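Long-range contact in TRAP-type C4-dicarboxylate:H+ symport system substrate-binding component DctP (Shewanella oneidensis, PDB 4MX6), which binds succinate in the periplasm and probably hands it, like related C4-dicarboxylates, to a TRAP-type transporter for uptake: residues T224-E238 with K289-L303. Numbering follows the deposited sequence.
Sequences TYSQKFYEVQSHITE and KQLILDSKLSQLVTL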
ATOM      1  N   THR A 224       0.151  11.444   1.758  1.00  6.00           N
ATOM      2  CA  THR A 224      -0.577  12.700   1.676  1.00  6.82           C
ATOM      3  C   THR A 224       0.399  13.868   1.828  1.00  6.98           C
ATOM      4  O   THR A 224       0.299  14.869   1.104  1.00  7.43           O
ATOM      5  CB  THR A 224      -1.680  12.742   2.746  1.00  7.75           C
ATOM      6  OG1 THR A 224      -2.595  11.670   2.532  1.00  9.19           O
ATOM      7  CG2 THR A 224      -2.458  14.043   2.714  1.00  8.76           C
ATOM      8  N   TYR A 225       1.329  13.748   2.775  1.00  6.73           N
ATOM      9  CA  TYR A 225       2.340  14.777   2.996  1.00  6.91           C
ATOM     10  C   TYR A 225       3.380  14.834   1.884  1.00  7.14           C
ATOM     11  O   TYR A 225       3.615  15.885   1.287  1.00  8.20           O
ATOM     12  CB  TYR A 225       3.037  14.583   4.350  1.00  7.10           C
ATOM     13  CG  TYR A 225       4.142  15.588   4.544  1.00  7.74           C
ATOM     14  CD1 TYR A 225       3.851  16.927   4.737  1.00  8.96           C
ATOM     15  CD2 TYR A 225       5.476  15.220   4.472  1.00  8.68           C
ATOM     16  CE1 TYR A 225       4.852  17.871   4.884  1.00  9.98           C
ATOM     17  CE2 TYR A 225       6.492  16.148   4.614  1.00 10.25           C
ATOM     18  CZ  TYR A 225       6.174  17.478   4.822  1.00 10.87           C
ATOM     19  OH  TYR A 225       7.187  18.415   4.965  1.00 12.73           O
ATOM     20  N   SER A 226       3.975  13.685   1.576  1.00  6.56           N
ATOM     21  CA  SER A 226       5.101  13.670   0.649  1.00  7.18           C
ATOM     22  C   SER A 226       4.691  14.014  -0.789  1.00  7.41           C
ATOM     23  O   SER A 226       5.498  14.552  -1.532  1.00  9.45           O
ATOM     24  CB  SER A 226       5.870  12.346   0.697  1.00  7.34           C
ATOM     25  OG  SER A 226       5.048  11.247   0.366  1.00  6.71           O
ATOM     26  N   GLN A 227       3.444  13.734  -1.169  1.00  7.52           N
ATOM     27  CA  GLN A 227       2.956  14.085  -2.506  1.00  8.17           C
ATOM     28  C   GLN A 227       2.168  15.395  -2.535  1.00  8.44           C
ATOM     29  O   GLN A 227       1.678  15.796  -3.588  1.00  9.13           O
ATOM     30  CB  GLN A 227       2.091  12.952  -3.081  1.00 10.20           C
ATOM     31  CG  GLN A 227       2.854  11.645  -3.318  1.00 12.08           C
ATOM     32  CD  GLN A 227       4.067  11.754  -4.256  1.00 13.62           C
ATOM     33  OE1 GLN A 227       4.183  12.662  -5.087  1.00 15.78           O
ATOM     34  NE2 GLN A 227       4.969  10.817  -4.128  1.00 13.45           N
ATOM     35  N   LYS A 228       2.017  16.036  -1.375  1.00  8.55           N
ATOM     36  CA  LYS A 228       1.363  17.350  -1.252  1.00  8.39           C
ATOM     37  C   LYS A 228      -0.120  17.311  -1.595  1.00  7.95           C
ATOM     38  O   LYS A 228      -0.693  18.328  -2.001  1.00  8.96           O
ATOM     39  CB  LYS A 228       2.091  18.440  -2.061  1.00 10.41           C
ATOM     40  CG  LYS A 228       3.574  18.529  -1.749  1.00 13.05           C
ATOM     41  CD  LYS A 228       3.851  18.759  -0.282  1.00 16.38           C
ATOM     42  CE  LYS A 228       5.271  18.368   0.089  1.00 18.22           C
ATOM     43  NZ  LYS A 228       5.431  18.196   1.552  1.00 18.68           N
ATOM     44  N   PHE A 229      -0.762  16.171  -1.387  1.00  8.07           N
ATOM     45  CA  PHE A 229      -2.194  16.095  -1.626  1.00  7.68           C
ATOM     46  C   PHE A 229      -2.938  17.104  -0.736  1.00  8.12           C
ATOM     47  O   PHE A 229      -3.984  17.618  -1.121  1.00  8.94           O
ATOM     48  CB  PHE A 229      -2.758  14.694  -1.357  1.00  8.43           C
ATOM     49  CG  PHE A 229      -2.186  13.580  -2.224  1.00  8.22           C
ATOM     50  CD1 PHE A 229      -1.570  13.815  -3.447  1.00  9.09           C
ATOM     51  CD2 PHE A 229      -2.295  12.267  -1.784  1.00  9.10           C
ATOM     52  CE1 PHE A 229      -1.067  12.751  -4.197  1.00  9.73           C
ATOM     53  CE2 PHE A 229      -1.816  11.224  -2.517  1.00 10.19           C
ATOM     54  CZ  PHE A 229      -1.195  11.454  -3.721  1.00 10.19           C
ATOM     55  N   TYR A 230      -2.399  17.363   0.453  1.00  8.58           N
ATOM     56  CA  TYR A 230      -3.041  18.279   1.390  1.00  9.11           C
ATOM     57  C   TYR A 230      -3.046  19.728   0.890  1.00  9.49           C
ATOM     58  O   TYR A 230      -3.790  20.549   1.419  1.00 10.81           O
ATOM     59  CB  TYR A 230      -2.389  18.200   2.777  1.00  9.75           C
ATOM     60  CG  TYR A 230      -0.969  18.735   2.842  1.00  9.98           C
ATOM     61  CD1 TYR A 230       0.107  17.970   2.419  1.00 10.11           C
ATOM     62  CD2 TYR A 230      -0.699  20.010   3.325  1.00 11.15           C
ATOM     63  CE1 TYR A 230       1.411  18.453   2.484  1.00 10.58           C
ATOM     64  CE2 TYR A 230       0.597  20.500   3.385  1.00 11.85           C
ATOM     65  CZ  TYR A 230       1.649  19.723   2.953  1.00 12.05           C
ATOM     66  OH  TYR A 230       2.954  20.183   3.020  1.00 14.33           O
ATOM     67  N   GLU A 231      -2.220  20.056  -0.108  1.00  8.47           N
ATOM     68  CA  GLU A 231      -2.202  21.409  -0.667  1.00  9.64           C
ATOM     69  C   GLU A 231      -3.317  21.625  -1.689  1.00  9.53           C
ATOM     70  O   GLU A 231      -3.548  22.764  -2.103  1.00 10.84           O
ATOM     71  CB  GLU A 231      -0.840  21.713  -1.292  1.00 11.03           C
ATOM     72  CG  GLU A 231       0.288  21.701  -0.267  1.00 13.84           C
ATOM     73  CD  GLU A 231       1.644  22.111  -0.823  1.00 18.20           C
ATOM     74  OE1 GLU A 231       1.784  22.291  -2.048  1.00 20.11           O
ATOM     75  OE2 GLU A 231       2.583  22.226  -0.015  1.00 21.29           O
ATOM     76  N   VAL A 232      -4.024  20.562  -2.064  1.00  9.08           N
ATOM     77  CA  VAL A 232      -5.057  20.646  -3.096  1.00  9.44           C
ATOM     78  C   VAL A 232      -6.350  19.945  -2.662  1.00  9.22           C
ATOM     79  O   VAL A 232      -7.211  19.622  -3.486  1.00  9.41           O
ATOM     80  CB  VAL A 232      -4.549  20.089  -4.449  1.00 10.12           C
ATOM     81  CG1 VAL A 232      -3.551  21.051  -5.065  1.00 10.73           C
ATOM     82  CG2 VAL A 232      -3.954  18.708  -4.285  1.00 10.85           C
ATOM     83  N   GLN A 233      -6.481  19.766  -1.354  1.00  9.39           N
ATOM     84  CA  GLN A 233      -7.681  19.187  -0.742  1.00  9.59           C
ATOM     85  C   GLN A 233      -7.995  19.996   0.507  1.00 10.67           C
ATOM     86  O   GLN A 233      -7.139  20.118   1.378  1.00 11.34           O
ATOM     87  CB  GLN A 233      -7.448  17.721  -0.360  1.00  9.19           C
ATOM     88  CG  GLN A 233      -7.174  16.827  -1.543  1.00  9.34           C
ATOM     89  CD  GLN A 233      -8.458  16.358  -2.194  1.00  9.57           C
ATOM     90  OE1 GLN A 233      -8.939  15.272  -1.901  1.00  9.74           O
ATOM     91  NE2 GLN A 233      -9.008  17.156  -3.088  1.00  9.47           N
ATOM     92  N   SER A 234      -9.207  20.528   0.628  1.00 10.31           N
ATOM     93  CA  SER A 234      -9.511  21.383   1.768  1.00 10.77           C
ATOM     94  C   SER A 234      -9.745  20.634   3.086  1.00 10.25           C
ATOM     95  O   SER A 234      -9.627  21.247   4.154  1.00 11.22           O
ATOM     96  CB  SER A 234     -10.710  22.300   1.471  1.00 11.46           C
ATOM     97  OG  SER A 234     -11.892  21.544   1.288  1.00 12.80           O
ATOM     98  N   HIS A 235     -10.087  19.342   3.026  1.00  9.64           N
ATOM     99  CA  HIS A 235     -10.469  18.590   4.221  1.00  9.98           C
ATOM    100  C   HIS A 235      -9.926  17.180   4.215  1.00  9.20           C
ATOM    101  O   HIS A 235     -10.039  16.470   3.219  1.00  9.33           O
ATOM    102  CB  HIS A 235     -11.984  18.510   4.309  1.00 10.40           C
ATOM    103  CG  HIS A 235     -12.619  19.803   4.673  1.00 11.47           C
ATOM    104  ND1 HIS A 235     -12.943  20.775   3.748  1.00 12.09           N
ATOM    105  CD2 HIS A 235     -12.962  20.300   5.882  1.00 12.18           C
ATOM    106  CE1 HIS A 235     -13.465  21.811   4.376  1.00 12.66           C
ATOM    107  NE2 HIS A 235     -13.483  21.549   5.671  1.00 13.37           N
ATOM    108  N   ILE A 236      -9.348  16.774   5.340  1.00  8.94           N
ATOM    109  CA  ILE A 236      -8.854  15.407   5.520  1.00  9.27           C
ATOM    110  C   ILE A 236      -9.634  14.799   6.663  1.00  9.23           C
ATOM    111  O   ILE A 236      -9.648  15.340   7.765  1.00 10.21           O
ATOM    112  CB  ILE A 236      -7.348  15.384   5.864  1.00 10.66           C
ATOM    113  CG1 ILE A 236      -6.557  16.131   4.801  1.00 12.56           C
ATOM    114  CG2 ILE A 236      -6.848  13.941   6.044  1.00 10.26           C
ATOM    115  CD1 ILE A 236      -5.088  16.308   5.135  1.00 13.97           C
ATOM    116  N   THR A 237     -10.298  13.685   6.399  1.00  8.67           N
ATOM    117  CA  THR A 237     -11.106  13.018   7.397  1.00  8.71           C
ATOM    118  C   THR A 237     -10.330  11.801   7.913  1.00  8.37           C
ATOM    119  O   THR A 237      -9.933  10.923   7.139  1.00  8.58           O
ATOM    120  CB  THR A 237     -12.462  12.626   6.797  1.00 10.01           C
ATOM    121  OG1 THR A 237     -13.163  13.808   6.376  1.00 10.41           O
ATOM    122  CG2 THR A 237     -13.318  11.915   7.817  1.00 10.60           C
ATOM    123  N   GLU A 238     -10.058  11.802   9.213  1.00  8.86           N
ATOM    124  CA  GLU A 238      -9.272  10.747   9.852  1.00  9.62           C
ATOM    125  C   GLU A 238     -10.156   9.533  10.118  1.00  9.08           C
ATOM    126  O   GLU A 238     -10.628   9.300  11.224  1.00 10.38           O
ATOM    127  CB  GLU A 238      -8.619  11.269  11.131  1.00 11.22           C
ATOM    128  CG  GLU A 238      -7.597  10.312  11.742  1.00 13.96           C
ATOM    129  CD  GLU A 238      -6.697  10.995  12.774  1.00 17.76           C
ATOM    130  OE1 GLU A 238      -6.937  12.166  13.103  1.00 19.64           O
ATOM    131  OE2 GLU A 238      -5.737  10.367  13.256  1.00 20.07           O
ATOM    132  N   LYS A 289       1.400  13.525   9.809  1.00  8.41           N
ATOM    133  CA  LYS A 289       0.141  14.101  10.249  1.00  8.59           C
ATOM    134  C   LYS A 289       0.406  15.478  10.871  1.00  8.69           C
ATOM    135  O   LYS A 289      -0.263  16.464  10.551  1.00  9.50           O
ATOM    136  CB  LYS A 289      -0.566  13.196  11.261  1.00  9.50           C
ATOM    137  CG  LYS A 289      -1.850  13.811  11.808  1.00 10.83           C
ATOM    138  CD  LYS A 289      -2.552  12.905  12.801  1.00 12.73           C
ATOM    139  CE  LYS A 289      -3.785  13.583  13.353  1.00 14.74           C
ATOM    140  NZ  LYS A 289      -4.418  12.746  14.409  1.00 15.69           N
ATOM    141  N   GLN A 290       1.382  15.560  11.771  1.00  9.65           N
ATOM    142  CA  GLN A 290       1.693  16.834  12.422  1.00 10.85           C
ATOM    143  C   GLN A 290       2.173  17.901  11.436  1.00 10.18           C
ATOM    144  O   GLN A 290       1.780  19.057  11.553  1.00 11.00           O
ATOM    145  CB  GLN A 290       2.715  16.640  13.539  1.00 13.23           C
ATOM    146  CG  GLN A 290       2.893  17.873  14.411  1.00 16.42           C
ATOM    147  CD  GLN A 290       1.595  18.292  15.086  1.00 18.68           C
ATOM    148  OE1 GLN A 290       0.928  17.483  15.730  1.00 19.95           O
ATOM    149  NE2 GLN A 290       1.230  19.552  14.930  1.00 20.00           N
ATOM    150  N   LEU A 291       3.004  17.527  10.467  1.00  9.64           N
ATOM    151  CA  LEU A 291       3.459  18.508   9.485  1.00  9.72           C
ATOM    152  C   LEU A 291       2.301  19.051   8.651  1.00  9.83           C
ATOM    153  O   LEU A 291       2.268  20.237   8.327  1.00 11.03           O
ATOM    154  CB  LEU A 291       4.530  17.911   8.579  1.00  9.77           C
ATOM    155  CG  LEU A 291       5.871  17.642   9.279  1.00 11.23           C
ATOM    156  CD1 LEU A 291       6.807  16.872   8.373  1.00 12.02           C
ATOM    157  CD2 LEU A 291       6.554  18.926   9.746  1.00 13.33           C
ATOM    158  N   ILE A 292       1.345  18.189   8.312  1.00  9.58           N
ATOM    159  CA  ILE A 292       0.158  18.644   7.591  1.00  9.64           C
ATOM    160  C   ILE A 292      -0.646  19.625   8.444  1.00 11.03           C
ATOM    161  O   ILE A 292      -1.059  20.690   7.977  1.00 12.01           O
ATOM    162  CB  ILE A 292      -0.699  17.457   7.138  1.00  9.57           C
ATOM    163  CG1 ILE A 292       0.033  16.698   6.030  1.00  9.68           C
ATOM    164  CG2 ILE A 292      -2.069  17.935   6.645  1.00 10.05           C
ATOM    165  CD1 ILE A 292      -0.559  15.342   5.733  1.00 11.17           C
ATOM    166  N   LEU A 293      -0.851  19.289   9.708  1.00 12.05           N
ATOM    167  CA  LEU A 293      -1.548  20.198  10.609  1.00 14.21           C
ATOM    168  C   LEU A 293      -0.800  21.536  10.722  1.00 15.26           C
ATOM    169  O   LEU A 293      -1.422  22.609  10.671  1.00 16.12           O
ATOM    170  CB  LEU A 293      -1.733  19.547  11.980  1.00 15.50           C
ATOM    171  CG  LEU A 293      -2.610  18.291  11.996  1.00 18.03           C
ATOM    172  CD1 LEU A 293      -2.790  17.801  13.423  1.00 18.89           C
ATOM    173  CD2 LEU A 293      -3.962  18.498  11.313  1.00 20.22           C
ATOM    174  N   ASP A 294       0.525  21.473  10.866  1.00 16.01           N
ATOM    175  CA  ASP A 294       1.340  22.686  11.003  1.00 17.30           C
ATOM    176  C   ASP A 294       1.128  23.644   9.828  1.00 17.90           C
ATOM    177  O   ASP A 294       1.219  24.861   9.986  1.00 18.92           O
ATOM    178  CB  ASP A 294       2.838  22.349  11.063  1.00 18.98           C
ATOM    179  CG  ASP A 294       3.257  21.678  12.356  1.00 21.00           C
ATOM    180  OD1 ASP A 294       2.490  21.698  13.341  1.00 21.08           O
ATOM    181  OD2 ASP A 294       4.381  21.124  12.377  1.00 22.06           O
ATOM    182  N   SER A 295       0.883  23.098   8.641  1.00 16.94           N
ATOM    183  CA  SER A 295       0.769  23.919   7.434  1.00 16.35           C
ATOM    184  C   SER A 295      -0.466  24.809   7.442  1.00 16.38           C
ATOM    185  O   SER A 295      -0.489  25.845   6.780  1.00 17.55           O
ATOM    186  CB  SER A 295       0.722  23.034   6.189  1.00 15.60           C
ATOM    187  OG  SER A 295      -0.563  22.454   6.014  1.00 14.40           O
ATOM    188  N   LYS A 296      -1.491  24.392   8.179  1.00 16.31           N
ATOM    189  CA  LYS A 296      -2.778  25.086   8.217  1.00 17.59           C
ATOM    190  C   LYS A 296      -3.483  25.144   6.852  1.00 16.77           C
ATOM    191  O   LYS A 296      -4.392  25.946   6.669  1.00 17.97           O
ATOM    192  CB  LYS A 296      -2.617  26.487   8.842  1.00 20.19           C
ATOM    193  CG  LYS A 296      -2.155  26.403  10.301  1.00 22.85           C
ATOM    194  CD  LYS A 296      -1.844  27.751  10.939  1.00 26.04           C
ATOM    195  CE  LYS A 296      -1.019  27.563  12.216  1.00 28.26           C
ATOM    196  NZ  LYS A 296      -0.064  28.685  12.454  1.00 29.47           N
ATOM    197  N   LEU A 297      -3.097  24.284   5.912  1.00 15.06           N
ATOM    198  CA  LEU A 297      -3.666  24.323   4.564  1.00 14.65           C
ATOM    199  C   LEU A 297      -4.876  23.432   4.379  1.00 14.44           C
ATOM    200  O   LEU A 297      -5.636  23.596   3.433  1.00 16.13           O
ATOM    201  CB  LEU A 297      -2.616  23.953   3.524  1.00 14.88           C
ATOM    202  CG  LEU A 297      -1.466  24.957   3.374  1.00 15.37           C
ATOM    203  CD1 LEU A 297      -0.458  24.477   2.331  1.00 16.44           C
ATOM    204  CD2 LEU A 297      -1.994  26.331   3.011  1.00 15.46           C
ATOM    205  N   SER A 298      -5.046  22.472   5.272  1.00 13.84           N
ATOM    206  CA  SER A 298      -6.137  21.527   5.143  1.00 14.61           C
ATOM    207  C   SER A 298      -6.715  21.227   6.513  1.00 15.54           C
ATOM    208  O   SER A 298      -5.982  21.034   7.488  1.00 17.96           O
ATOM    209  CB  SER A 298      -5.649  20.244   4.468  1.00 15.26           C
ATOM    210  OG  SER A 298      -6.736  19.413   4.101  1.00 15.65           O
ATOM    211  N   GLN A 299      -8.037  21.194   6.585  1.00 13.99           N
ATOM    212  CA  GLN A 299      -8.716  21.029   7.859  1.00 14.45           C
ATOM    213  C   GLN A 299      -8.880  19.565   8.204  1.00 12.79           C
ATOM    214  O   GLN A 299      -9.437  18.802   7.427  1.00 12.58           O
ATOM    215  CB  GLN A 299     -10.104  21.662   7.804  1.00 17.53           C
ATOM    216  CG  GLN A 299     -10.127  23.163   7.642  1.00 22.29           C
ATOM    217  CD  GLN A 299     -11.290  23.786   8.396  1.00 26.28           C
ATOM    218  OE1 GLN A 299     -11.475  23.531   9.589  1.00 27.80           O
ATOM    219  NE2 GLN A 299     -12.085  24.589   7.705  1.00 28.32           N
ATOM    220  N   LEU A 300      -8.437  19.198   9.400  1.00 13.40           N
ATOM    221  CA  LEU A 300      -8.635  17.864   9.934  1.00 14.18           C
ATOM    222  C   LEU A 300     -10.073  17.674  10.422  1.00 14.76           C
ATOM    223  O   LEU A 300     -10.604  18.495  11.171  1.00 17.10           O
ATOM    224  CB  LEU A 300      -7.684  17.634  11.102  1.00 15.84           C
ATOM    225  CG  LEU A 300      -7.936  16.308  11.809  1.00 17.07           C
ATOM    226  CD1 LEU A 300      -7.473  15.180  10.910  1.00 17.84           C
ATOM    227  CD2 LEU A 300      -7.245  16.276  13.170  1.00 17.88           C
ATOM    228  N   VAL A 301     -10.680  16.565  10.019  1.00 13.57           N
ATOM    229  CA  VAL A 301     -12.042  16.205  10.393  1.00 13.94           C
ATOM    230  C   VAL A 301     -11.936  14.898  11.175  1.00 13.62           C
ATOM    231  O   VAL A 301     -11.356  13.925  10.700  1.00 13.86           O
ATOM    232  CB  VAL A 301     -12.926  15.997   9.132  1.00 14.68           C
ATOM    233  CG1 VAL A 301     -14.313  15.551   9.507  1.00 14.99           C
ATOM    234  CG2 VAL A 301     -12.986  17.280   8.296  1.00 16.26           C
ATOM    235  N   THR A 302     -12.459  14.903  12.391  1.00 13.96           N
ATOM    236  CA  THR A 302     -12.427  13.748  13.273  1.00 15.35           C
ATOM    237  C   THR A 302     -13.816  13.113  13.279  1.00 15.22           C
ATOM    238  O   THR A 302     -14.800  13.814  13.125  1.00 17.66           O
ATOM    239  CB  THR A 302     -12.016  14.206  14.701  1.00 19.17           C
ATOM    240  OG1 THR A 302     -10.650  14.651  14.677  1.00 21.41           O
ATOM    241  CG2 THR A 302     -12.175  13.102  15.717  1.00 20.83           C
ATOM    242  N   LEU A 303     -13.893  11.795  13.436  1.00 14.00           N
ATOM    243  CA  LEU A 303     -15.177  11.088  13.502  1.00 13.91           C
ATOM    244  C   LEU A 303     -15.527  10.746  14.938  1.00 15.05           C
ATOM    245  O   LEU A 303     -14.694  10.218  15.673  1.00 16.11           O
ATOM    246  CB  LEU A 303     -15.127   9.780  12.717  1.00 13.38           C
ATOM    247  CG  LEU A 303     -14.811   9.879  11.227  1.00 12.91           C
ATOM    248  CD1 LEU A 303     -14.885   8.499  10.573  1.00 12.62           C
ATOM    249  CD2 LEU A 303     -15.745  10.847  10.535  1.00 14.18           C
TER
HETATM  250  O   HOH W   1      -5.256  22.750   0.888  1.00 19.66           O
HETATM  251  O   HOH W   2     -11.440  10.280  13.561  1.00 17.47           O
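Ser298 OG donates to Gln233 O at 2.8 Å, reaching it from above the carbonyl plane, just before the chain enters a parallel strand pair. Here strand 299-301 forms one edge of a small mixed sheet in this periplasmic binding protein, lying beside 235-237, whose other neighbour is 160-163. The ladder runs from Gln299 N to Ser234 O, Ile236 N to Gln299 O, Val301 N to Ile236 O and Glu238 N to Val301 O, the last of them 2.9 Å long. His235 and Gln299 lie side by side on one face of the sheet, while Ile236 and Leu300 point to the other.

From that second face Ile236 CD1 meets Ile292 CG2 at 3.7 Å, joining sheet to helix 260-295. Ile292 CG1 also sits over one face of the Tyr230 ring, a CH-pi contact 4.0 Å from the centroid, and Glu231 CG lies over the opposite face, toward the rim. Trp221 packs on both isoleucines.

At the ladder's end, Glu238 swings CG anti to its own nitrogen (chi1 -170°) and stays extended, carrying the carboxylate to Lys289. Glu238 OE1 and OE2 both accept from Lys289 NZ, at 2.9 and 3.0 Å, each through its syn lone pair, a bidentate salt bridge. A glutamine in its place would probably leave the lysine charge without its mate. Farther along the helix, Leu291 CD1 rests over the Tyr225 ring, 3.7 Å from CZ.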